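Local atomic coordinates of KmHsv2 (Kluyveromyces marxianus, PDB entry 3VU4), a protein that probably binds phosphoinositides as a seven-bladed beta-propeller of the PROPPIN family, the family that includes the autophagy protein Atg18. Residues 123-126 and 132-135. Sequence-based numbering, arbitrary orientation.
Sequences VFKF and RITD. With SO4 (sulfate ion), chain D.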
loop_
_atom_site.group_PDB
_atom_site.type_symbol
_atom_site.label_atom_id
_atom_site.label_comp_id
_atom_site.label_asym_id
_atom_site.label_seq_id
_atom_site.Cartn_x
_atom_site.Cartn_y
_atom_site.Cartn_z
ATOM N N VAL A 123 -1.051 2.943 19.666
ATOM C CA VAL A 123 0.202 2.281 19.376
ATOM C C VAL A 123 0.617 1.483 20.602
ATOM O O VAL A 123 0.848 2.047 21.666
ATOM C CB VAL A 123 1.314 3.300 19.022
ATOM C CG1 VAL A 123 2.502 2.576 18.420
ATOM C CG2 VAL A 123 0.783 4.342 18.049
ATOM N N PHE A 124 0.678 0.167 20.457
ATOM C CA PHE A 124 1.097 -0.695 21.549
ATOM C C PHE A 124 2.536 -1.111 21.259
ATOM O O PHE A 124 3.049 -0.866 20.166
ATOM C CB PHE A 124 0.200 -1.934 21.638
ATOM C CG PHE A 124 -1.237 -1.624 21.936
ATOM C CD1 PHE A 124 -2.055 -1.046 20.970
ATOM C CD2 PHE A 124 -1.772 -1.888 23.191
ATOM C CE1 PHE A 124 -3.387 -0.737 21.252
ATOM C CE2 PHE A 124 -3.105 -1.581 23.482
ATOM C CZ PHE A 124 -3.910 -1.005 22.512
ATOM N N LYS A 125 3.193 -1.728 22.237
ATOM C CA LYS A 125 4.565 -2.170 22.045
ATOM C C LYS A 125 4.565 -3.585 21.516
ATOM O O LYS A 125 3.772 -4.412 21.956
ATOM C CB LYS A 125 5.340 -2.146 23.361
ATOM C CG LYS A 125 6.727 -2.766 23.229
ATOM C CD LYS A 125 7.462 -2.887 24.555
ATOM C CE LYS A 125 8.834 -3.511 24.326
ATOM N NZ LYS A 125 9.635 -3.650 25.568
ATOM N N PHE A 126 5.443 -3.872 20.565
ATOM C CA PHE A 126 5.506 -5.226 20.050
ATOM C C PHE A 126 6.485 -5.975 20.944
ATOM O O PHE A 126 7.673 -6.093 20.646
ATOM C CB PHE A 126 5.971 -5.253 18.592
ATOM C CG PHE A 126 5.628 -6.537 17.879
ATOM C CD1 PHE A 126 6.159 -7.752 18.307
ATOM C CD2 PHE A 126 4.754 -6.536 16.797
ATOM C CE1 PHE A 126 5.827 -8.940 17.668
ATOM C CE2 PHE A 126 4.416 -7.719 16.154
ATOM C CZ PHE A 126 4.952 -8.923 16.590
ATOM N N ARG A 132 0.302 0.337 25.592
ATOM C CA ARG A 132 0.436 1.594 24.864
ATOM C C ARG A 132 1.775 2.285 25.107
ATOM O O ARG A 132 2.114 2.599 26.245
ATOM C CB ARG A 132 -0.664 2.564 25.280
ATOM C CG ARG A 132 -2.091 2.197 24.909
ATOM C CD ARG A 132 -3.003 3.284 25.477
ATOM N NE ARG A 132 -4.315 3.385 24.846
ATOM C CZ ARG A 132 -5.310 2.525 25.020
ATOM N NH1 ARG A 132 -5.157 1.475 25.813
ATOM N NH2 ARG A 132 -6.471 2.727 24.413
ATOM N N ILE A 133 2.525 2.544 24.043
ATOM C CA ILE A 133 3.805 3.227 24.171
ATOM C C ILE A 133 3.591 4.733 24.095
ATOM O O ILE A 133 4.514 5.511 24.320
ATOM C CB ILE A 133 4.765 2.853 23.037
ATOM C CG1 ILE A 133 4.876 1.338 22.919
ATOM C CG2 ILE A 133 6.146 3.450 23.304
ATOM C CD1 ILE A 133 5.743 0.897 21.747
ATOM N N THR A 134 2.373 5.147 23.769
ATOM C CA THR A 134 2.085 6.568 23.646
ATOM C C THR A 134 0.598 6.863 23.797
ATOM O O THR A 134 -0.222 5.947 23.804
ATOM C CB THR A 134 2.558 7.088 22.281
ATOM O OG1 THR A 134 2.309 8.493 22.196
ATOM C CG2 THR A 134 1.822 6.374 21.154
ATOM N N ASP A 135 0.254 8.141 23.934
ATOM C CA ASP A 135 -1.146 8.533 24.074
ATOM C C ASP A 135 -1.933 8.218 22.814
ATOM O O ASP A 135 -1.385 8.222 21.711
ATOM C CB ASP A 135 -1.277 10.035 24.333
ATOM C CG ASP A 135 -0.952 10.420 25.757
ATOM O OD1 ASP A 135 -1.420 9.723 26.690
ATOM O OD2 ASP A 135 -0.243 11.436 25.940
HETATM S S SO4 D . -2.690 0.467 28.594
HETATM O O1 SO4 D . -1.776 1.381 29.306
HETATM O O2 SO4 D . -3.914 1.203 28.228
HETATM O O3 SO4 D . -2.031 -0.049 27.379
HETATM O O4 SO4 D . -3.052 -0.663 29.469
#
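Ile133 N gives its hydrogen to Val123 O at 3.0 Å, the one backbone hydrogen bond between residues 123-126 and 132-135. With the backbone bond between Lys125 and Lys131 it flanks Phe124 and Arg132, a non-hydrogen-bonded antiparallel pair forming a single beta bridge. Arg132 CA adds a weaker CA-H...O contact to Val123 O.

Ile133 points its CB toward the strand, and with CG1 anti to the carbonyl carbon (chi1 -52°) its extended branch reaches where a shorter side chain could not, CD1 lying 3.5 Å from Lys125 CB; Phe112 of strand 112-117 also touches it. Cutting this side chain back to an alanine is likely to open a gap beside Lys125 and Phe112. Beta-branched Val123 suits the buried strand, its CB meeting Thr134 CG2 at 3.8 Å. Buried Phe124 offers a flat face, over whose rim aliphatic Arg132 CG sits.

Beyond CG, arginine's long chain carries charge outward: NH2 pairs with Asp136, while the sulfate, probably from the crystallisation liquor, takes a nearly straight bond from Arg132 N to O3 (3.0 Å, 178°), a weak one from NH1 to O2, and another from Lys131 NZ.

This joins strand 120-125 to the loop leading to strand 137-139, the outer edge of a four-stranded antiparallel beta-propeller blade.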